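Local coordinates for protein induced by osmotic stress (Scheffersomyces stipitis, PDB 5YWN), which probably catalyses the NADP-dependent asymmetric reduction of ketones such as haloketones to alcohols, as a Rossmann-fold member of the dihydroflavonol-4-reductase subfamily, at residues A[184-189]-A[253-258]; A[257-262]-A[305-310]; A[268-273]-A[292-297]. The protein carries 1 engineered substitution. All blocks are in the same frame, centred on the assembly; numbering follows the deposited sequence.

Contact 1. Residues A[184-189]-A[253-258]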
ATOM      1  N   ASN A 184       4.129  24.606   0.040  1.00 23.81           N
ATOM      2  CA  ASN A 184       3.693  24.832  -1.300  1.00 26.36           C
ATOM      3  C   ASN A 184       2.766  23.734  -1.822  1.00 28.02           C
ATOM      4  O   ASN A 184       2.025  23.977  -2.658  1.00 27.36           O
ATOM      5  CB  ASN A 184       4.858  25.034  -2.255  1.00 23.84           C
ATOM      6  CG  ASN A 184       5.606  26.339  -2.016  1.00 25.18           C
ATOM      7  OD1 ASN A 184       5.188  27.170  -1.299  1.00 23.64           O
ATOM      8  ND2 ASN A 184       6.705  26.465  -2.628  1.00 26.18           N
ATOM      9  N   PHE A 185       2.906  22.528  -1.331  1.00 23.87           N
ATOM     10  CA  PHE A 185       2.137  21.418  -1.824  1.00 25.37           C
ATOM     11  C   PHE A 185       0.831  21.192  -1.103  1.00 25.77           C
ATOM     12  O   PHE A 185       0.706  21.518   0.005  1.00 26.97           O
ATOM     13  CB  PHE A 185       2.956  20.151  -1.799  1.00 22.27           C
ATOM     14  CG  PHE A 185       3.477  19.779  -0.446  1.00 23.40           C
ATOM     15  CD1 PHE A 185       2.705  19.115   0.456  1.00 20.89           C
ATOM     16  CD2 PHE A 185       4.748  20.064  -0.098  1.00 20.92           C
ATOM     17  CE1 PHE A 185       3.200  18.759   1.680  1.00 22.75           C
ATOM     18  CE2 PHE A 185       5.256  19.724   1.118  1.00 21.13           C
ATOM     19  CZ  PHE A 185       4.484  19.070   2.018  1.00 22.54           C
ATOM     20  N   ALA A 186      -0.114  20.610  -1.794  1.00 26.37           N
ATOM     21  CA  ALA A 186      -1.281  20.018  -1.210  1.00 25.42           C
ATOM     22  C   ALA A 186      -1.075  18.512  -0.897  1.00 25.03           C
ATOM     23  O   ALA A 186      -0.457  17.793  -1.628  1.00 24.64           O
ATOM     24  CB  ALA A 186      -2.462  20.214  -2.092  1.00 25.57           C
ATOM     25  N   LEU A 187      -1.636  18.078   0.193  1.00 21.85           N
ATOM     26  CA  LEU A 187      -1.468  16.733   0.630  1.00 22.98           C
ATOM     27  C   LEU A 187      -2.732  15.946   0.464  1.00 21.37           C
ATOM     28  O   LEU A 187      -3.793  16.438   0.641  1.00 20.55           O
ATOM     29  CB  LEU A 187      -1.037  16.664   2.085  1.00 22.77           C
ATOM     30  CG  LEU A 187      -0.949  15.316   2.816  1.00 21.23           C
ATOM     31  CD1 LEU A 187       0.082  14.415   2.206  1.00 19.94           C
ATOM     32  CD2 LEU A 187      -0.691  15.471   4.302  1.00 22.71           C
ATOM     33  N   SER A 188      -2.558  14.704   0.147  1.00 20.14           N
ATOM     34  CA  SER A 188      -3.629  13.759   0.176  1.00 18.42           C
ATOM     35  C   SER A 188      -3.138  12.390   0.635  1.00 19.34           C
ATOM     36  O   SER A 188      -2.001  12.126   0.544  1.00 18.37           O
ATOM     37  CB  SER A 188      -4.321  13.717  -1.168  1.00 23.39           C
ATOM     38  OG  SER A 188      -3.502  13.247  -2.158  1.00 25.16           O
ATOM     39  N   THR A 189      -4.024  11.559   1.157  1.00 20.87           N
ATOM     40  CA  THR A 189      -3.636  10.242   1.618  1.00 19.01           C
ATOM     41  C   THR A 189      -4.446   9.174   0.955  1.00 19.05           C
ATOM     42  O   THR A 189      -5.538   9.394   0.571  1.00 21.79           O
ATOM     43  CB  THR A 189      -3.703  10.037   3.169  1.00 22.85           C
ATOM     44  OG1 THR A 189      -5.044   9.894   3.609  1.00 22.61           O
ATOM     45  CG2 THR A 189      -3.020  11.140   3.920  1.00 19.55           C
ATOM     46  N   GLU A 253     -10.133  17.602  -6.704  1.00 25.12           N
ATOM     47  CA  GLU A 253     -11.041  17.138  -5.673  1.00 26.65           C
ATOM     48  C   GLU A 253     -10.334  16.382  -4.551  1.00 23.85           C
ATOM     49  O   GLU A 253     -10.823  16.297  -3.501  1.00 22.52           O
ATOM     50  CB  GLU A 253     -12.075  16.210  -6.261  1.00 27.40           C
ATOM     51  CG  GLU A 253     -13.045  16.780  -7.242  1.00 34.67           C
ATOM     52  CD  GLU A 253     -12.586  16.784  -8.710  1.00 39.61           C
ATOM     53  OE1 GLU A 253     -11.468  16.521  -9.037  1.00 32.85           O
ATOM     54  OE2 GLU A 253     -13.401  17.113  -9.557  1.00 42.60           O
ATOM     55  N   ALA A 254      -9.204  15.793  -4.877  1.00 25.00           N
ATOM     56  CA  ALA A 254      -8.388  15.020  -3.965  1.00 22.03           C
ATOM     57  C   ALA A 254      -7.554  15.808  -2.962  1.00 23.03           C
ATOM     58  O   ALA A 254      -7.096  15.264  -2.026  1.00 23.89           O
ATOM     59  CB  ALA A 254      -7.534  14.036  -4.700  1.00 25.15           C
ATOM     60  N   LYS A 255      -7.404  17.089  -3.184  1.00 23.28           N
ATOM     61  CA  LYS A 255      -6.589  17.875  -2.316  1.00 22.78           C
ATOM     62  C   LYS A 255      -7.168  17.911  -0.912  1.00 21.98           C
ATOM     63  O   LYS A 255      -8.278  18.214  -0.718  1.00 19.69           O
ATOM     64  CB  LYS A 255      -6.439  19.279  -2.856  1.00 28.58           C
ATOM     65  CG  LYS A 255      -5.593  19.437  -4.107  1.00 29.16           C
ATOM     66  CD  LYS A 255      -6.126  20.526  -4.984  1.00 32.46           C
ATOM     67  CE  LYS A 255      -5.416  21.821  -4.818  1.00 41.61           C
ATOM     68  NZ  LYS A 255      -6.090  23.002  -5.430  1.00 46.56           N
ATOM     69  N   GLY A 256      -6.337  17.584   0.035  1.00 22.81           N
ATOM     70  CA  GLY A 256      -6.717  17.584   1.422  1.00 22.51           C
ATOM     71  C   GLY A 256      -7.646  16.469   1.845  1.00 20.71           C
ATOM     72  O   GLY A 256      -8.231  16.552   2.851  1.00 22.15           O
ATOM     73  N   GLU A 257      -7.732  15.438   1.037  1.00 21.51           N
ATOM     74  CA  GLU A 257      -8.550  14.281   1.306  1.00 21.00           C
ATOM     75  C   GLU A 257      -7.792  13.037   1.762  1.00 22.22           C
ATOM     76  O   GLU A 257      -6.699  12.820   1.387  1.00 21.46           O
ATOM     77  CB  GLU A 257      -9.438  13.922   0.099  1.00 21.65           C
ATOM     78  CG  GLU A 257     -10.126  15.050  -0.610  1.00 25.62           C
ATOM     79  CD  GLU A 257     -11.489  15.364  -0.074  1.00 26.33           C
ATOM     80  OE1 GLU A 257     -11.863  14.794   0.911  1.00 30.45           O
ATOM     81  OE2 GLU A 257     -12.179  16.202  -0.633  1.00 25.85           O
ATOM     82  N   ARG A 258      -8.474  12.233   2.566  1.00 24.35           N
ATOM     83  CA  ARG A 258      -8.147  10.875   2.843  1.00 21.06           C
ATOM     84  C   ARG A 258      -9.041   9.954   2.026  1.00 25.69           C
ATOM     85  O   ARG A 258     -10.233  10.117   1.957  1.00 25.16           O
ATOM     86  CB  ARG A 258      -8.292  10.517   4.291  1.00 24.02           C
ATOM     87  CG  ARG A 258      -7.614  11.367   5.310  1.00 22.62           C
ATOM     88  CD  ARG A 258      -8.114  11.000   6.666  1.00 23.65           C
ATOM     89  NE  ARG A 258      -7.400   9.954   7.312  1.00 20.70           N
ATOM     90  CZ  ARG A 258      -7.907   9.205   8.273  1.00 22.22           C
ATOM     91  NH1 ARG A 258      -9.136   9.357   8.638  1.00 19.06           N
ATOM     92  NH2 ARG A 258      -7.182   8.316   8.849  1.00 18.83           N
TER
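Leu187 and Thr189 join strand 186-192 to the chain entering strand 258-261 through two backbone hydrogen bonds. Thr189 N gives its hydrogen to Glu257 O at 3.0 Å, and the 167° angle at that hydrogen makes the bond nearly straight. Gly256 N donates to Leu187 O at 2.9 Å, more bent at 139°. This second donor sits in a type II turn from Ala254 to Glu257, closed by Glu257 N on Ala254 O at 3.1 Å. Gly256 holds the third place of the turn, where its positive phi favours glycine.

Between the two bonds, Ser188 lays its CB 3.3 Å from Ala254 O, while its CA lies 3.4 Å from Glu257 O in a CA-H...O contact. The hydroxyl of Ser188 is satisfied elsewhere, by Ala248 O of helix 238-250. Thr189 and Arg258 run side by side, pointing the same way; a chi1 of 75° puts OG1 of Thr189 between its own backbone N and carbonyl carbon, 3.3 Å from Arg258 CA. That OG1 is hydrogen-bonded to Asn191 OD1. The Arg258 guanidinium forms a salt bridge with Glu171 through NE, reaches Ser146 O and Glu144 O through NH1, and makes a cation-pi contact with Trp147. At the exposed end, Ala186 CB touches Lys255 CG at 3.8 Å.

The parallel bridge between Thr189 and Arg258 sets 258-261 beside 186-192, at one edge of the sheet and entered from helix 238-250, as expected of the seven-stranded parallel Rossmann sheet of this reductase family.

Contact 2. Residues A[257-262]-A[305-310]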
ATOM      1  N   GLU A 257      -7.732  15.438   1.037  1.00 21.51           N
ATOM      2  CA  GLU A 257      -8.550  14.281   1.306  1.00 21.00           C
ATOM      3  C   GLU A 257      -7.792  13.037   1.762  1.00 22.22           C
ATOM      4  O   GLU A 257      -6.699  12.820   1.387  1.00 21.46           O
ATOM      5  CB  GLU A 257      -9.438  13.922   0.099  1.00 21.65           C
ATOM      6  CG  GLU A 257     -10.126  15.050  -0.610  1.00 25.62           C
ATOM      7  CD  GLU A 257     -11.489  15.364  -0.074  1.00 26.33           C
ATOM      8  OE1 GLU A 257     -11.863  14.794   0.911  1.00 30.45           O
ATOM      9  OE2 GLU A 257     -12.179  16.202  -0.633  1.00 25.85           O
ATOM     10  N   ARG A 258      -8.474  12.233   2.566  1.00 24.35           N
ATOM     11  CA  ARG A 258      -8.147  10.875   2.843  1.00 21.06           C
ATOM     12  C   ARG A 258      -9.041   9.954   2.026  1.00 25.69           C
ATOM     13  O   ARG A 258     -10.233  10.117   1.957  1.00 25.16           O
ATOM     14  CB  ARG A 258      -8.292  10.517   4.291  1.00 24.02           C
ATOM     15  CG  ARG A 258      -7.614  11.367   5.310  1.00 22.62           C
ATOM     16  CD  ARG A 258      -8.114  11.000   6.666  1.00 23.65           C
ATOM     17  NE  ARG A 258      -7.400   9.954   7.312  1.00 20.70           N
ATOM     18  CZ  ARG A 258      -7.907   9.205   8.273  1.00 22.22           C
ATOM     19  NH1 ARG A 258      -9.136   9.357   8.638  1.00 19.06           N
ATOM     20  NH2 ARG A 258      -7.182   8.316   8.849  1.00 18.83           N
ATOM     21  N   LEU A 259      -8.413   8.992   1.394  1.00 22.33           N
ATOM     22  CA  LEU A 259      -9.113   8.067   0.565  1.00 22.84           C
ATOM     23  C   LEU A 259      -9.100   6.655   1.112  1.00 20.52           C
ATOM     24  O   LEU A 259      -8.090   6.068   1.239  1.00 20.59           O
ATOM     25  CB  LEU A 259      -8.508   8.090  -0.805  1.00 23.25           C
ATOM     26  CG  LEU A 259      -8.478   9.411  -1.485  1.00 23.69           C
ATOM     27  CD1 LEU A 259      -7.755   9.319  -2.798  1.00 24.84           C
ATOM     28  CD2 LEU A 259      -9.873   9.903  -1.601  1.00 23.40           C
ATOM     29  N   LEU A 260     -10.262   6.161   1.447  1.00 20.16           N
ATOM     30  CA  LEU A 260     -10.407   4.834   1.986  1.00 21.92           C
ATOM     31  C   LEU A 260     -10.567   3.861   0.832  1.00 21.64           C
ATOM     32  O   LEU A 260     -11.513   3.922   0.139  1.00 20.70           O
ATOM     33  CB  LEU A 260     -11.631   4.774   2.875  1.00 19.32           C
ATOM     34  CG  LEU A 260     -12.193   3.491   3.483  1.00 27.50           C
ATOM     35  CD1 LEU A 260     -11.187   2.757   4.333  1.00 25.89           C
ATOM     36  CD2 LEU A 260     -13.470   3.716   4.260  1.00 21.02           C
ATOM     37  N   LEU A 261      -9.600   2.994   0.660  1.00 22.29           N
ATOM     38  CA  LEU A 261      -9.572   2.065  -0.449  1.00 21.30           C
ATOM     39  C   LEU A 261      -9.885   0.661   0.009  1.00 22.44           C
ATOM     40  O   LEU A 261      -9.040  -0.055   0.432  1.00 23.98           O
ATOM     41  CB  LEU A 261      -8.233   2.133  -1.168  1.00 22.31           C
ATOM     42  CG  LEU A 261      -7.995   3.105  -2.313  1.00 23.34           C
ATOM     43  CD1 LEU A 261      -8.551   2.564  -3.616  1.00 24.04           C
ATOM     44  CD2 LEU A 261      -8.631   4.436  -2.007  1.00 21.38           C
ATOM     45  N   SER A 262     -11.146   0.335  -0.057  1.00 24.30           N
ATOM     46  CA  SER A 262     -11.700  -0.900   0.429  1.00 25.05           C
ATOM     47  C   SER A 262     -12.815  -1.444  -0.472  1.00 24.48           C
ATOM     48  O   SER A 262     -13.667  -0.732  -0.859  1.00 22.50           O
ATOM     49  CB  SER A 262     -12.250  -0.646   1.830  1.00 27.69           C
ATOM     50  OG  SER A 262     -12.614  -1.815   2.410  1.00 35.68           O
ATOM     51  N   LYS A 305     -18.103   6.377   0.290  1.00 23.19           N
ATOM     52  CA  LYS A 305     -18.843   7.054  -0.760  1.00 25.56           C
ATOM     53  C   LYS A 305     -18.100   8.226  -1.341  1.00 23.68           C
ATOM     54  O   LYS A 305     -18.023   8.359  -2.511  1.00 20.77           O
ATOM     55  CB  LYS A 305     -20.229   7.477  -0.278  1.00 27.60           C
ATOM     56  CG  LYS A 305     -21.154   6.297  -0.042  1.00 27.27           C
ATOM     57  CD  LYS A 305     -22.601   6.666   0.235  1.00 27.74           C
ATOM     58  CE  LYS A 305     -22.784   7.785   1.249  1.00 31.05           C
ATOM     59  NZ  LYS A 305     -22.337   7.505   2.615  1.00 25.77           N
ATOM     60  N   LYS A 306     -17.487   9.008  -0.498  1.00 20.25           N
ATOM     61  CA  LYS A 306     -16.711  10.133  -0.923  1.00 22.96           C
ATOM     62  C   LYS A 306     -15.511   9.706  -1.794  1.00 22.14           C
ATOM     63  O   LYS A 306     -15.275  10.246  -2.812  1.00 22.18           O
ATOM     64  CB  LYS A 306     -16.218  10.894   0.306  1.00 22.95           C
ATOM     65  CG  LYS A 306     -15.454  12.153  -0.011  1.00 27.45           C
ATOM     66  CD  LYS A 306     -14.876  12.844   1.190  1.00 30.16           C
ATOM     67  CE  LYS A 306     -15.894  13.678   1.939  1.00 34.89           C
ATOM     68  NZ  LYS A 306     -15.275  14.769   2.711  1.00 31.03           N
ATOM     69  N   THR A 307     -14.802   8.697  -1.346  1.00 23.78           N
ATOM     70  CA  THR A 307     -13.656   8.208  -2.046  1.00 21.47           C
ATOM     71  C   THR A 307     -14.064   7.721  -3.434  1.00 22.43           C
ATOM     72  O   THR A 307     -13.470   8.095  -4.381  1.00 21.99           O
ATOM     73  CB  THR A 307     -12.922   7.122  -1.234  1.00 22.69           C
ATOM     74  OG1 THR A 307     -12.323   7.698  -0.095  1.00 25.40           O
ATOM     75  CG2 THR A 307     -11.897   6.420  -2.027  1.00 22.16           C
ATOM     76  N   LYS A 308     -15.117   6.949  -3.521  1.00 22.23           N
ATOM     77  CA  LYS A 308     -15.587   6.409  -4.793  1.00 24.75           C
ATOM     78  C   LYS A 308     -15.990   7.494  -5.775  1.00 22.53           C
ATOM     79  O   LYS A 308     -15.661   7.416  -6.914  1.00 26.88           O
ATOM     80  CB  LYS A 308     -16.741   5.436  -4.601  1.00 24.97           C
ATOM     81  CG  LYS A 308     -16.402   4.125  -3.977  1.00 24.29           C
ATOM     82  CD  LYS A 308     -15.259   3.465  -4.657  1.00 25.79           C
ATOM     83  CE  LYS A 308     -15.711   2.697  -5.890  1.00 30.84           C
ATOM     84  NZ  LYS A 308     -16.684   1.674  -5.470  1.00 33.24           N
ATOM     85  N   LYS A 309     -16.671   8.515  -5.290  1.00 23.32           N
ATOM     86  CA  LYS A 309     -17.012   9.679  -6.079  1.00 22.67           C
ATOM     87  C   LYS A 309     -15.780  10.428  -6.581  1.00 23.14           C
ATOM     88  O   LYS A 309     -15.742  10.796  -7.676  1.00 25.09           O
ATOM     89  CB  LYS A 309     -17.875  10.622  -5.279  1.00 27.87           C
ATOM     90  CG  LYS A 309     -18.291  11.897  -5.980  1.00 30.88           C
ATOM     91  CD  LYS A 309     -19.314  11.640  -7.031  1.00 36.47           C
ATOM     92  CE  LYS A 309     -20.245  12.812  -7.241  1.00 36.69           C
ATOM     93  NZ  LYS A 309     -21.215  12.473  -8.271  1.00 37.27           N
ATOM     94  N   ILE A 310     -14.803  10.632  -5.740  1.00 23.89           N
ATOM     95  CA  ILE A 310     -13.596  11.249  -6.153  1.00 24.64           C
ATOM     96  C   ILE A 310     -12.822  10.405  -7.176  1.00 26.80           C
ATOM     97  O   ILE A 310     -12.406  10.901  -8.156  1.00 24.82           O
ATOM     98  CB  ILE A 310     -12.714  11.599  -4.951  1.00 25.67           C
ATOM     99  CG1 ILE A 310     -13.320  12.721  -4.141  1.00 21.55           C
ATOM    100  CG2 ILE A 310     -11.330  12.045  -5.382  1.00 24.50           C
ATOM    101  CD1 ILE A 310     -12.682  12.878  -2.836  1.00 24.12           C
TER
HETATM  102  O   HOH W   1     -14.776  16.227   0.361  1.00 31.63           O
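Strand 258-261, an outermost strand of the Rossmann sheet, receives helix 305-310 across its outer side, with Thr307 set against Leu259 and Leu260. The short axes approach to 7.3 Å at 97°, close to perpendicular. Leu260 N donates to Thr307 OG1 at 3.0 Å with an angle of 145° at the hydrogen. A chi1 of -69° turns this OG1 anti to its own carbonyl carbon and CG2 anti to its backbone N, and the methyl CG2 comes 3.3 Å from Leu260 O and 3.8 Å from Leu261 CD2.

In the sheet, Leu259 and Leu261 make their backbone bonds with strand 186-192 and the residue just after it, whereas Leu260 N faces the other way, so that a helix side chain accepts a hydrogen which a further strand might have taken. The same OG1 is hydrogen-bonded to Glu144 OE2. An alanine at Thr307 lacks the hydroxyl and the CG2 methyl, and would probably leave the Leu260 N-H without its acceptor and Glu144 OE2 without this partner, with looser packing against Leu261 CD2.

Toward the start of the strand, Ile310 brings CD1 to 3.9 Å from Glu257 CD and also reaches the CD2 methyl of Leu259. Glu257 and Lys306 cross at about a right angle; their direct ion pair is long, OE1 to NZ 3.9 Å. A water links them more closely, donating to Glu257 OE2 at 2.8 Å and accepting from Lys306 NZ at 2.8 Å.

Contact 3. Residues A[268-273]-A[292-297]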
ATOM      1  N   GLY A 268     -11.142 -17.357   4.089  1.00 25.32           N
ATOM      2  CA  GLY A 268     -10.443 -18.473   3.529  1.00 28.61           C
ATOM      3  C   GLY A 268     -11.293 -19.333   2.605  1.00 26.38           C
ATOM      4  O   GLY A 268     -10.817 -19.830   1.668  1.00 23.13           O
ATOM      5  N   GLN A 269     -12.558 -19.495   2.921  1.00 24.37           N
ATOM      6  CA  GLN A 269     -13.471 -20.197   2.053  1.00 26.92           C
ATOM      7  C   GLN A 269     -13.693 -19.497   0.724  1.00 24.78           C
ATOM      8  O   GLN A 269     -13.680 -20.118  -0.267  1.00 23.02           O
ATOM      9  CB  GLN A 269     -14.785 -20.508   2.732  1.00 25.55           C
ATOM     10  CG  GLN A 269     -15.622 -21.501   1.994  1.00 28.08           C
ATOM     11  CD  GLN A 269     -15.031 -22.875   1.952  1.00 28.17           C
ATOM     12  OE1 GLN A 269     -14.837 -23.491   2.955  1.00 25.63           O
ATOM     13  NE2 GLN A 269     -14.727 -23.326   0.788  1.00 24.22           N
ATOM     14  N   THR A 270     -13.825 -18.187   0.762  1.00 22.85           N
ATOM     15  CA  THR A 270     -13.977 -17.383  -0.416  1.00 22.99           C
ATOM     16  C   THR A 270     -12.761 -17.587  -1.337  1.00 25.22           C
ATOM     17  O   THR A 270     -12.913 -17.812  -2.494  1.00 22.01           O
ATOM     18  CB  THR A 270     -14.031 -15.873  -0.074  1.00 23.98           C
ATOM     19  OG1 THR A 270     -14.739 -15.655   1.119  1.00 19.64           O
ATOM     20  CG2 THR A 270     -14.702 -15.129  -1.175  1.00 24.48           C
ATOM     21  N   LEU A 271     -11.580 -17.562  -0.755  1.00 23.73           N
ATOM     22  CA  LEU A 271     -10.352 -17.760  -1.447  1.00 24.95           C
ATOM     23  C   LEU A 271     -10.221 -19.149  -2.091  1.00 25.52           C
ATOM     24  O   LEU A 271      -9.945 -19.255  -3.237  1.00 25.11           O
ATOM     25  CB  LEU A 271      -9.215 -17.537  -0.477  1.00 20.13           C
ATOM     26  CG  LEU A 271      -7.831 -17.877  -0.932  1.00 30.74           C
ATOM     27  CD1 LEU A 271      -7.429 -17.214  -2.225  1.00 30.12           C
ATOM     28  CD2 LEU A 271      -6.766 -17.756   0.132  1.00 29.42           C
ATOM     29  N   LEU A 272     -10.499 -20.171  -1.330  1.00 25.48           N
ATOM     30  CA  LEU A 272     -10.483 -21.534  -1.792  1.00 26.21           C
ATOM     31  C   LEU A 272     -11.481 -21.767  -2.933  1.00 23.80           C
ATOM     32  O   LEU A 272     -11.176 -22.391  -3.884  1.00 26.39           O
ATOM     33  CB  LEU A 272     -10.837 -22.436  -0.647  1.00 27.04           C
ATOM     34  CG  LEU A 272      -9.735 -23.074   0.165  1.00 32.54           C
ATOM     35  CD1 LEU A 272     -10.270 -24.012   1.212  1.00 30.55           C
ATOM     36  CD2 LEU A 272      -8.743 -23.771  -0.718  1.00 33.58           C
ATOM     37  N   ASP A 273     -12.649 -21.214  -2.808  1.00 25.98           N
ATOM     38  CA  ASP A 273     -13.670 -21.385  -3.788  1.00 25.74           C
ATOM     39  C   ASP A 273     -13.247 -20.797  -5.130  1.00 24.72           C
ATOM     40  O   ASP A 273     -13.495 -21.364  -6.122  1.00 25.33           O
ATOM     41  CB  ASP A 273     -15.011 -20.817  -3.312  1.00 24.81           C
ATOM     42  CG  ASP A 273     -15.672 -21.658  -2.168  1.00 28.89           C
ATOM     43  OD1 ASP A 273     -15.336 -22.795  -1.958  1.00 26.51           O
ATOM     44  OD2 ASP A 273     -16.528 -21.137  -1.510  1.00 27.29           O
ATOM     45  N   HIS A 292     -19.004 -22.039  -0.525  1.00 26.39           N
ATOM     46  CA  HIS A 292     -20.029 -21.013  -0.450  1.00 21.88           C
ATOM     47  C   HIS A 292     -20.780 -20.944   0.860  1.00 26.95           C
ATOM     48  O   HIS A 292     -21.864 -20.527   0.899  1.00 25.20           O
ATOM     49  CB  HIS A 292     -20.938 -21.066  -1.673  1.00 25.92           C
ATOM     50  CG  HIS A 292     -20.168 -21.133  -2.944  1.00 24.16           C
ATOM     51  ND1 HIS A 292     -19.316 -20.140  -3.337  1.00 23.90           N
ATOM     52  CD2 HIS A 292     -20.030 -22.118  -3.846  1.00 26.62           C
ATOM     53  CE1 HIS A 292     -18.724 -20.490  -4.452  1.00 26.88           C
ATOM     54  NE2 HIS A 292     -19.164 -21.675  -4.797  1.00 27.83           N
ATOM     55  N   SER A 293     -20.133 -21.368   1.927  1.00 28.16           N
ATOM     56  CA  SER A 293     -20.617 -21.206   3.283  1.00 26.61           C
ATOM     57  C   SER A 293     -20.270 -19.854   3.864  1.00 28.52           C
ATOM     58  O   SER A 293     -20.674 -19.570   4.921  1.00 28.79           O
ATOM     59  CB  SER A 293     -20.052 -22.261   4.231  1.00 28.57           C
ATOM     60  OG  SER A 293     -18.699 -22.122   4.403  1.00 29.23           O
ATOM     61  N   ASP A 294     -19.455 -19.086   3.182  1.00 25.81           N
ATOM     62  CA  ASP A 294     -19.139 -17.751   3.609  1.00 25.68           C
ATOM     63  C   ASP A 294     -20.359 -16.866   3.453  1.00 30.13           C
ATOM     64  O   ASP A 294     -20.985 -16.879   2.439  1.00 31.70           O
ATOM     65  CB  ASP A 294     -17.929 -17.203   2.871  1.00 27.49           C
ATOM     66  CG  ASP A 294     -17.980 -17.424   1.358  1.00 29.20           C
ATOM     67  OD1 ASP A 294     -18.559 -18.411   0.930  1.00 31.93           O
ATOM     68  OD2 ASP A 294     -17.399 -16.650   0.627  1.00 29.54           O
ATOM     69  N   ASP A 295     -20.735 -16.165   4.494  1.00 27.06           N
ATOM     70  CA  ASP A 295     -21.843 -15.252   4.450  1.00 27.40           C
ATOM     71  C   ASP A 295     -21.486 -13.931   5.099  1.00 29.32           C
ATOM     72  O   ASP A 295     -21.304 -13.887   6.258  1.00 26.06           O
ATOM     73  CB  ASP A 295     -23.029 -15.914   5.144  1.00 25.67           C
ATOM     74  CG  ASP A 295     -24.206 -15.014   5.330  1.00 27.31           C
ATOM     75  OD1 ASP A 295     -24.186 -13.874   4.969  1.00 31.72           O
ATOM     76  OD2 ASP A 295     -25.167 -15.456   5.874  1.00 33.80           O
ATOM     77  N   PHE A 296     -21.420 -12.874   4.332  1.00 25.77           N
ATOM     78  CA  PHE A 296     -21.088 -11.549   4.843  1.00 25.67           C
ATOM     79  C   PHE A 296     -22.221 -10.536   4.945  1.00 23.57           C
ATOM     80  O   PHE A 296     -21.988  -9.381   5.111  1.00 22.59           O
ATOM     81  CB  PHE A 296     -19.883 -10.942   4.123  1.00 23.20           C
ATOM     82  CG  PHE A 296     -18.728 -11.843   4.044  1.00 26.60           C
ATOM     83  CD1 PHE A 296     -18.013 -12.153   5.152  1.00 27.10           C
ATOM     84  CD2 PHE A 296     -18.363 -12.392   2.865  1.00 25.21           C
ATOM     85  CE1 PHE A 296     -16.951 -12.987   5.090  1.00 26.81           C
ATOM     86  CE2 PHE A 296     -17.309 -13.219   2.793  1.00 25.69           C
ATOM     87  CZ  PHE A 296     -16.612 -13.532   3.909  1.00 27.54           C
ATOM     88  N   SER A 297     -23.433 -11.006   4.833  1.00 23.96           N
ATOM     89  CA  SER A 297     -24.598 -10.155   4.791  1.00 25.36           C
ATOM     90  C   SER A 297     -24.893  -9.365   6.066  1.00 24.04           C
ATOM     91  O   SER A 297     -25.548  -8.407   6.021  1.00 25.47           O
ATOM     92  CB  SER A 297     -25.825 -10.877   4.256  1.00 23.86           C
ATOM     93  OG  SER A 297     -26.224 -11.892   5.062  1.00 26.18           O
TER
HETATM   94  O   HOH W   2     -17.079 -18.482  -1.847  1.00 28.33           O
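Asp273 and His292 meet through a well-aligned bond: His292 N donates to Asp273 OD2 at 2.8 Å with an angle of 161° at the hydrogen. The donor arrives on the syn side of that oxygen, 29° out of the carboxylate plane. The same OD2 also lies over one face of the His292 imidazole, offset toward the rim. Next to it, Thr270 OG1 approaches Asp294 OD2 to 2.9 Å, consistent with a hydrogen bond, although another acceptor competes for the proton. A chi1 of 47° sets Asp294 CG between its own backbone N and carbonyl carbon, and from there the carboxylate reaches Thr270. The two side chains cross at about a right angle, and OG1 meets the edge of the Phe296 ring in its plane, 3.9 Å from CE2.

A water joins the carboxylates, 2.7 Å from Asp273 OD2 and 3.1 Å from Asp294 OD2; it has more acceptors in reach than protons. Asp273 OD2 and Asp294 OD1 come within 4.2 Å, and these like charges probably repel one another and could raise the proton affinity of either group.

In the second shell, Gln269 NE2 donates to Asp273 OD1 at 2.9 Å, from above the carboxylate plane but close to its own amide plane. Gln269 is itself engaged with the chain before His292, through OE1 on Lys290 N and NE2 on Val288 O. The His292 ring is held at NE2 by Lys277, and Thr270 OG1 is bonded to Asn267 N. Away from the cofactor site, this is polar packing of the irregular 292-297 segment, in the loop leading to helix 305-311, on the first turns of helix 268-278.

In the fold
Contacts 1 and 2 adjoin on the same sheet: their centres lie 12 Å apart, they share Glu257 and Arg258, and Thr189 O meets Leu259 N at 3.0 Å in a probable hydrogen bond between the neighbouring strands. Glu253 O also packs 3.9 Å from Ile310 CD1. Both approach the cofactor without lining it, the Thr189 side chain standing about 10 Å and that of Leu261 about 9 Å from bound NADP. Contact 3 is remote, centred 26 Å from contact 2 and 37 Å from contact 1, yet in sequence it is nested inside the loop that contact 2 closes, so the chain travels out and returns to the sheet with helix 305-311.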